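Local coordinates for protein 4-methyl-5(B-hydroxyethyl)-thiazole monophosphate biosynthesis enzyme (Vibrio cholerae O1 biovar El Tor, PDB 3OT1) that is of unknown function but belongs to the DJ-1/PfpI superfamily and may take part in thiazole monophosphate biosynthesis, at the interface of chains A and B. Sequence-based numbering; all coordinates share one arbitrary frame. Chains: chain A, 4-methyl-5(B-hydroxyethyl)-thiazole monophosphate biosynthesis enzyme; chain B, 4-methyl-5(B-hydroxyethyl)-thiazole monophosphate biosynthesis enzyme.

Contact 1: the interface of chains A and B. Residues chain A 132-133, 161-163, 165; chain B 189-191.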
loop_
_atom_site.group_PDB
_atom_site.type_symbol
_atom_site.label_atom_id
_atom_site.label_comp_id
_atom_site.label_asym_id
_atom_site.label_seq_id
_atom_site.Cartn_x
_atom_site.Cartn_y
_atom_site.Cartn_z
ATOM N N HIS A 132 -6.447 11.690 -9.971
ATOM C CA HIS A 132 -5.692 10.835 -10.885
ATOM C C HIS A 132 -5.580 11.498 -12.253
ATOM O O HIS A 132 -6.560 12.040 -12.739
ATOM C CB HIS A 132 -6.391 9.498 -11.023
ATOM C CG HIS A 132 -5.543 8.477 -11.673
ATOM N ND1 HIS A 132 -5.346 8.427 -13.034
ATOM C CD2 HIS A 132 -4.798 7.493 -11.128
ATOM C CE1 HIS A 132 -4.506 7.441 -13.291
ATOM N NE2 HIS A 132 -4.181 6.843 -12.159
ATOM N N PRO A 133 -4.403 11.451 -12.887
ATOM C CA PRO A 133 -4.240 12.102 -14.184
ATOM C C PRO A 133 -5.247 11.672 -15.227
ATOM O O PRO A 133 -5.593 12.464 -16.103
ATOM C CB PRO A 133 -2.818 11.711 -14.580
ATOM C CG PRO A 133 -2.112 11.601 -13.305
ATOM C CD PRO A 133 -3.107 10.975 -12.372
ATOM N N GLN A 161 -3.012 12.070 -6.131
ATOM C CA GLN A 161 -3.215 11.515 -7.468
ATOM C C GLN A 161 -3.412 10.009 -7.614
ATOM O O GLN A 161 -4.215 9.609 -8.434
ATOM C CB GLN A 161 -2.059 11.943 -8.374
ATOM C CG GLN A 161 -1.971 13.462 -8.567
ATOM C CD GLN A 161 -1.091 13.837 -9.721
ATOM O OE1 GLN A 161 -0.718 12.993 -10.550
ATOM N NE2 GLN A 161 -0.794 15.120 -9.833
ATOM N N GLY A 162 -2.688 9.153 -6.913
ATOM C CA GLY A 162 -2.781 7.740 -7.255
ATOM C C GLY A 162 -2.014 6.850 -6.320
ATOM O O GLY A 162 -1.474 7.279 -5.295
ATOM N N PRO A 163 -1.926 5.572 -6.677
ATOM C CA PRO A 163 -1.253 4.610 -5.828
ATOM C C PRO A 163 0.155 5.071 -5.433
ATOM O O PRO A 163 0.559 4.931 -4.284
ATOM C CB PRO A 163 -1.244 3.339 -6.696
ATOM C CG PRO A 163 -2.476 3.445 -7.514
ATOM C CD PRO A 163 -2.563 4.916 -7.844
ATOM N N THR A 165 1.340 8.013 -5.127
ATOM C CA THR A 165 1.379 9.193 -4.257
ATOM C C THR A 165 0.731 8.949 -2.902
ATOM O O THR A 165 0.664 9.868 -2.088
ATOM C CB THR A 165 0.724 10.439 -4.932
ATOM O OG1 THR A 165 -0.685 10.234 -5.022
ATOM C CG2 THR A 165 1.337 10.741 -6.307
ATOM N N PRO B 189 0.215 4.118 -15.269
ATOM C CA PRO B 189 -0.845 4.970 -14.711
ATOM C C PRO B 189 -0.746 5.191 -13.210
ATOM O O PRO B 189 -1.549 5.952 -12.679
ATOM C CB PRO B 189 -2.105 4.183 -15.009
ATOM C CG PRO B 189 -1.660 2.757 -15.000
ATOM C CD PRO B 189 -0.277 2.759 -15.551
HETATM N N MSE B 190 0.193 4.544 -12.529
HETATM C CA MSE B 190 0.198 4.484 -11.063
HETATM C C MSE B 190 0.777 5.696 -10.352
HETATM O O MSE B 190 0.683 5.769 -9.132
HETATM C CB MSE B 190 0.909 3.207 -10.601
HETATM C CG MSE B 190 0.200 1.942 -11.082
HETATM SE SE MSE B 190 1.021 0.283 -10.503
HETATM C CE MSE B 190 0.453 0.389 -8.783
ATOM N N VAL B 191 1.315 6.665 -11.096
ATOM C CA VAL B 191 1.855 7.895 -10.535
ATOM C C VAL B 191 3.011 7.644 -9.576
ATOM O O VAL B 191 3.130 8.271 -8.509
ATOM C CB VAL B 191 0.770 8.833 -9.906
ATOM C CG1 VAL B 191 1.244 10.267 -9.942
ATOM C CG2 VAL B 191 -0.589 8.702 -10.616
#
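B:Val191 turns its two methyl groups toward A:Pro133, A:Gln161, A:Gly162 and A:Thr165, in what is probably the homodimer interface of this DJ-1/PfpI family protein. CG1 lies anti to the backbone N (chi1 -154°), which sends one branch toward A:Thr165 and the other toward A:Pro133. The first, B:Val191 CG1, meets the methyl CG2 of A:Thr165 at 3.7 Å, the two side chains crossing obliquely. B:Val191 CG1 also touches the amide oxygen of A:Gln161, 3.4 Å from OE1; this extended glutamine runs across the valine at about a right angle. On the other branch, B:Val191 CG2 and A:Pro133 CD face each other tip to tip at 3.8 Å. The hydroxyl of A:Thr165 is bonded within its own chain, which would help keep the methyl turned toward the valine: OG1 accepts from A:Gly162 N at 3.0 Å and donates to A:Gly162 O. Farther out, A:Pro163 CB approaches the terminal methyl CE of selenomethionine B:Met190 at 4.0 Å. At the polar rim, the imidazole NE2 of A:His132 donates to the carbonyl O of B:Pro189 over 2.8 Å. The bond is bent, 125° at the hydrogen, and the oxygen lies 31° out of the imidazole plane. One face of this ring is backed by A:Pro133 CD, so the same proline carbon supports the histidine and packs against the valine.

Contact 2: the interface of chains A and B. Residues chain A 167, 190-194; chain B 148, 161-162, 164-165.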
loop_
_atom_site.group_PDB
_atom_site.type_symbol
_atom_site.label_atom_id
_atom_site.label_comp_id
_atom_site.label_asym_id
_atom_site.label_seq_id
_atom_site.Cartn_x
_atom_site.Cartn_y
_atom_site.Cartn_z
ATOM N N LEU A 167 1.519 7.210 -0.144
ATOM C CA LEU A 167 2.355 7.397 1.025
ATOM C C LEU A 167 2.615 8.895 1.284
ATOM O O LEU A 167 2.501 9.386 2.411
ATOM C CB LEU A 167 3.631 6.618 0.819
ATOM C CG LEU A 167 4.608 6.579 1.963
ATOM C CD1 LEU A 167 3.914 6.274 3.261
ATOM C CD2 LEU A 167 5.715 5.557 1.667
HETATM N N MSE A 190 10.160 4.327 6.536
HETATM C CA MSE A 190 9.395 3.757 5.526
HETATM C C MSE A 190 10.191 3.625 4.216
HETATM O O MSE A 190 9.695 3.018 3.291
HETATM C CB MSE A 190 8.095 4.517 5.485
HETATM C CG MSE A 190 7.445 4.530 6.866
HETATM SE SE MSE A 190 5.743 5.368 6.774
HETATM C CE MSE A 190 4.765 3.973 5.871
ATOM N N VAL A 191 11.437 4.119 4.166
ATOM C CA VAL A 191 12.327 3.986 2.986
ATOM C C VAL A 191 11.663 4.634 1.769
ATOM O O VAL A 191 11.619 4.090 0.667
ATOM C CB VAL A 191 12.819 2.526 2.701
ATOM C CG1 VAL A 191 14.082 2.569 1.876
ATOM C CG2 VAL A 191 13.061 1.775 4.016
ATOM N N LEU A 192 11.146 5.848 1.985
ATOM C CA LEU A 192 10.710 6.701 0.885
ATOM C C LEU A 192 11.874 6.943 -0.056
ATOM O O LEU A 192 13.028 6.888 0.343
ATOM C CB LEU A 192 10.237 8.067 1.399
ATOM C CG LEU A 192 8.824 8.177 1.961
ATOM C CD1 LEU A 192 8.640 7.406 3.248
ATOM C CD2 LEU A 192 8.486 9.652 2.141
ATOM N N HIS A 193 11.533 7.275 -1.297
ATOM C CA HIS A 193 12.521 7.780 -2.200
ATOM C C HIS A 193 13.013 9.096 -1.583
ATOM O O HIS A 193 12.227 9.859 -1.017
ATOM C CB HIS A 193 11.930 8.022 -3.603
ATOM C CG HIS A 193 12.958 8.426 -4.613
ATOM N ND1 HIS A 193 13.451 9.707 -4.692
ATOM C CD2 HIS A 193 13.640 7.698 -5.527
ATOM C CE1 HIS A 193 14.387 9.756 -5.624
ATOM N NE2 HIS A 193 14.512 8.549 -6.156
ATOM N N PRO A 194 14.309 9.403 -1.693
ATOM C CA PRO A 194 14.838 10.642 -1.129
ATOM C C PRO A 194 14.046 11.909 -1.492
ATOM O O PRO A 194 13.875 12.775 -0.606
ATOM C CB PRO A 194 16.248 10.681 -1.701
ATOM C CG PRO A 194 16.614 9.236 -1.685
ATOM C CD PRO A 194 15.396 8.548 -2.206
ATOM N N ARG B 148 17.801 -0.218 -3.207
ATOM C CA ARG B 148 16.390 -0.285 -2.837
ATOM C C ARG B 148 15.767 -1.611 -3.206
ATOM O O ARG B 148 14.932 -2.126 -2.443
ATOM C CB ARG B 148 15.618 0.875 -3.479
ATOM C CG ARG B 148 16.021 2.222 -2.920
ATOM C CD ARG B 148 15.410 3.367 -3.676
ATOM N NE ARG B 148 13.965 3.473 -3.460
ATOM C CZ ARG B 148 13.402 4.055 -2.405
ATOM N NH1 ARG B 148 14.123 4.605 -1.440
ATOM N NH2 ARG B 148 12.085 4.118 -2.338
ATOM N N GLN B 161 13.616 -3.243 0.533
ATOM C CA GLN B 161 13.833 -2.636 1.851
ATOM C C GLN B 161 12.647 -2.282 2.713
ATOM O O GLN B 161 12.769 -2.389 3.921
ATOM C CB GLN B 161 14.687 -1.398 1.687
ATOM C CG GLN B 161 16.077 -1.679 1.144
ATOM C CD GLN B 161 17.041 -0.514 1.331
ATOM O OE1 GLN B 161 16.784 0.405 2.125
ATOM N NE2 GLN B 161 18.197 -0.598 0.698
ATOM N N GLY B 162 11.530 -1.811 2.178
ATOM C CA GLY B 162 10.503 -1.295 3.062
ATOM C C GLY B 162 9.244 -0.886 2.355
ATOM O O GLY B 162 9.121 -1.054 1.163
ATOM N N GLY B 164 8.158 1.922 1.410
ATOM C CA GLY B 164 8.425 2.890 0.359
ATOM C C GLY B 164 9.151 2.355 -0.850
ATOM O O GLY B 164 9.326 3.079 -1.825
ATOM N N THR B 165 9.605 1.093 -0.776
ATOM C CA THR B 165 10.184 0.411 -1.924
ATOM C C THR B 165 9.297 -0.721 -2.443
ATOM O O THR B 165 9.673 -1.398 -3.402
ATOM C CB THR B 165 11.596 -0.175 -1.610
ATOM O OG1 THR B 165 11.501 -1.288 -0.722
ATOM C CG2 THR B 165 12.543 0.844 -1.055
#
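Backbone hydrogen bonding joins the chains where B:Gly164 N donates to the carbonyl O of selenomethionine A:Met190 at 2.7 Å. The donor lies nearly along the C=O axis. Side-chain polar contacts come from B:Arg148, whose chain bends at chi3 (70°) and brings its guanidinium to the backbone of A:Val191 and A:Leu192. B:Arg148 NH1 donates to A:Leu192 O at 3.1 Å, approaching from above the carbonyl plane, 59° out of it. A:Val191 O lies off the NH1/NH2 side, out of the guanidinium plane, and receives weak bonds from B:Arg148 NH1 and B:Arg148 NH2, the latter at 3.0 Å. The guanidinium is sandwiched off-centre: the methyl CG2 of B:Thr165 lies over one face, and A:His193 CB over the other. In the packing contacts, A:Val191 CG1 meets B:Thr165 CG2 at 3.7 Å and touches the amide OE1 of B:Gln161, whose side chain lies nearly perpendicular to the valine. A:Leu167 reaches B:Gly164 CA with its CD2 branch at 4.0 Å. Behind the threonine, a hydrogen bond from B:Gly162 N to B:Thr165 OG1 ties the hydroxyl to its own loop and would steady the methyl facing chain A. These contacts fasten residues 190-193 of chain A, at and beyond the end of 3-10 helix 188-190, to chain B, probably stabilising the dimer.

Contact 3: the interface of chains A and B. Residues chain A 21-23, 54, 56; chain B 26, 29-30, 34.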
loop_
_atom_site.group_PDB
_atom_site.type_symbol
_atom_site.label_atom_id
_atom_site.label_comp_id
_atom_site.label_asym_id
_atom_site.label_seq_id
_atom_site.Cartn_x
_atom_site.Cartn_y
_atom_site.Cartn_z
ATOM N N GLU A 21 -9.714 1.193 -4.089
ATOM C CA GLU A 21 -8.318 0.859 -4.389
ATOM C C GLU A 21 -7.667 0.414 -3.078
ATOM O O GLU A 21 -7.517 1.212 -2.135
ATOM C CB GLU A 21 -7.598 2.023 -5.037
ATOM C CG GLU A 21 -6.610 1.617 -6.130
ATOM C CD GLU A 21 -5.529 0.718 -5.650
ATOM O OE1 GLU A 21 -5.040 -0.097 -6.469
ATOM O OE2 GLU A 21 -5.159 0.803 -4.466
ATOM N N GLU A 22 -7.367 -0.873 -2.997
ATOM C CA GLU A 22 -6.958 -1.459 -1.731
ATOM C C GLU A 22 -5.585 -1.020 -1.274
ATOM O O GLU A 22 -5.376 -0.891 -0.069
ATOM C CB GLU A 22 -7.035 -2.995 -1.758
ATOM C CG GLU A 22 -6.375 -3.663 -2.956
ATOM C CD GLU A 22 -7.371 -3.870 -4.088
ATOM O OE1 GLU A 22 -7.678 -2.879 -4.766
ATOM O OE2 GLU A 22 -7.849 -5.000 -4.277
HETATM N N MSE A 23 -4.621 -0.817 -2.176
HETATM C CA MSE A 23 -3.309 -0.360 -1.703
HETATM C C MSE A 23 -3.414 1.083 -1.227
HETATM O O MSE A 23 -2.789 1.442 -0.233
HETATM C CB MSE A 23 -2.158 -0.584 -2.684
HETATM C CG MSE A 23 -1.924 0.471 -3.713
HETATM SE SE MSE A 23 -0.424 -0.027 -4.840
HETATM C CE MSE A 23 0.938 1.340 -4.493
ATOM N N ARG A 54 -8.780 -4.836 -6.896
ATOM C CA ARG A 54 -7.915 -5.930 -7.359
ATOM C C ARG A 54 -8.131 -7.208 -6.557
ATOM O O ARG A 54 -7.269 -8.078 -6.497
ATOM C CB ARG A 54 -6.441 -5.509 -7.373
ATOM C CG ARG A 54 -6.004 -4.741 -8.626
ATOM C CD ARG A 54 -6.608 -3.358 -8.695
ATOM N NE ARG A 54 -6.280 -2.668 -9.927
ATOM C CZ ARG A 54 -6.661 -1.429 -10.190
ATOM N NH1 ARG A 54 -7.293 -0.726 -9.266
ATOM N NH2 ARG A 54 -6.395 -0.889 -11.360
ATOM N N VAL A 56 -8.693 -7.727 -3.262
ATOM C CA VAL A 56 -8.297 -7.838 -1.869
ATOM C C VAL A 56 -9.486 -7.469 -0.984
ATOM O O VAL A 56 -10.063 -6.381 -1.136
ATOM C CB VAL A 56 -7.074 -6.939 -1.570
ATOM C CG1 VAL A 56 -6.750 -6.941 -0.073
ATOM C CG2 VAL A 56 -5.875 -7.404 -2.381
ATOM N N VAL B 26 -0.353 -5.705 0.588
ATOM C CA VAL B 26 -1.382 -5.282 -0.349
ATOM C C VAL B 26 -0.774 -4.577 -1.562
ATOM O O VAL B 26 -1.257 -4.731 -2.683
ATOM C CB VAL B 26 -2.490 -4.482 0.360
ATOM C CG1 VAL B 26 -3.473 -3.908 -0.654
ATOM C CG2 VAL B 26 -3.193 -5.364 1.387
ATOM N N VAL B 29 0.258 -7.577 -3.704
ATOM C CA VAL B 29 -0.854 -8.279 -4.300
ATOM C C VAL B 29 -1.505 -7.433 -5.405
ATOM O O VAL B 29 -1.724 -7.926 -6.496
ATOM C CB VAL B 29 -1.880 -8.735 -3.248
ATOM C CG1 VAL B 29 -3.128 -9.273 -3.903
ATOM C CG2 VAL B 29 -1.270 -9.758 -2.277
ATOM N N ASP B 30 -1.832 -6.195 -5.091
ATOM C CA ASP B 30 -2.513 -5.310 -6.024
ATOM C C ASP B 30 -1.686 -5.120 -7.288
ATOM O O ASP B 30 -2.186 -5.272 -8.419
ATOM C CB ASP B 30 -2.792 -4.008 -5.254
ATOM C CG ASP B 30 -3.517 -2.946 -6.018
ATOM O OD1 ASP B 30 -3.507 -2.901 -7.255
ATOM O OD2 ASP B 30 -4.044 -2.055 -5.298
ATOM N N ARG B 34 -2.632 -6.285 -11.082
ATOM C CA ARG B 34 -2.651 -5.332 -12.186
ATOM C C ARG B 34 -1.928 -5.859 -13.428
ATOM O O ARG B 34 -2.252 -5.435 -14.543
ATOM C CB ARG B 34 -2.038 -3.997 -11.767
ATOM C CG ARG B 34 -2.958 -3.132 -10.911
ATOM C CD ARG B 34 -2.187 -2.062 -10.175
ATOM N NE ARG B 34 -3.075 -1.146 -9.441
ATOM C CZ ARG B 34 -3.477 0.050 -9.862
ATOM N NH1 ARG B 34 -3.101 0.546 -11.029
ATOM N NH2 ARG B 34 -4.289 0.760 -9.073
#
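A:Glu21 and B:Asp30 meet carboxylate to carboxylate, their planes nearly coplanar, with OE1 2.5 Å from B:Asp30 OD2. So short an approach suggests a shared proton, though none is seen. A:Glu21 lies just before helix 22-34 of this DJ-1 family fold, in the Glu-Glu-Met stretch. A:Glu21 OE1 also takes a nearly straight salt-bridging hydrogen bond from B:Arg34 NH2, at 2.8 Å and 173° at the hydrogen; the oxygen lies in the guanidinium plane, but the donor approaches from above the carboxylate plane. Over one face of B:Arg34 lies the guanidinium of A:Arg54, the planes only 8° apart and the two CZ atoms separated by 3.5 Å. A:Arg54 NE forms a long salt bridge to B:Asp30 OD1 and A:Arg54 NH1 pairs with A:Glu21 OE1 in its own chain, so the acidic pair probably offsets repulsion between the stacked cations. Beside them, B:Val26 CG1 packs on A:Glu22 CG and selenomethionine A:Met23 CA, while B:Val29 CG1 touches A:Val56 CG2 at 3.7 Å. In the next shell, B:Arg34 NE donates to B:Asp30 OD1 at 2.8 Å on the syn side of the carboxylate, which holds the guanidinium edge-on to its own aspartate. A:Glu22 folds back with CG between the backbone N and the carbonyl carbon (chi1 49°), and its OE2 accepts from A:Arg54 N at 2.8 Å and A:Val56 N at 3.0 Å, which would position the loop carrying both.

Contact 1 and contact 2 are pseudo-symmetric: the 161-165 segment of one chain receives residues 190 and 191 of the other in each, with the roles of A and B exchanged. Their C-alpha centres lie about 17 Å apart. Contact 3, whose C-alpha centre is about 14 Å from that of contact 1 and about 18 Å from that of contact 2, uses helix 22-34 of chain B, the start of the same helix in chain A, and a loop of chain A. The three are parts of one interface, and the reciprocal pattern fits a two-fold homodimer such as other DJ-1 family members form, although the structure alone does not prove it.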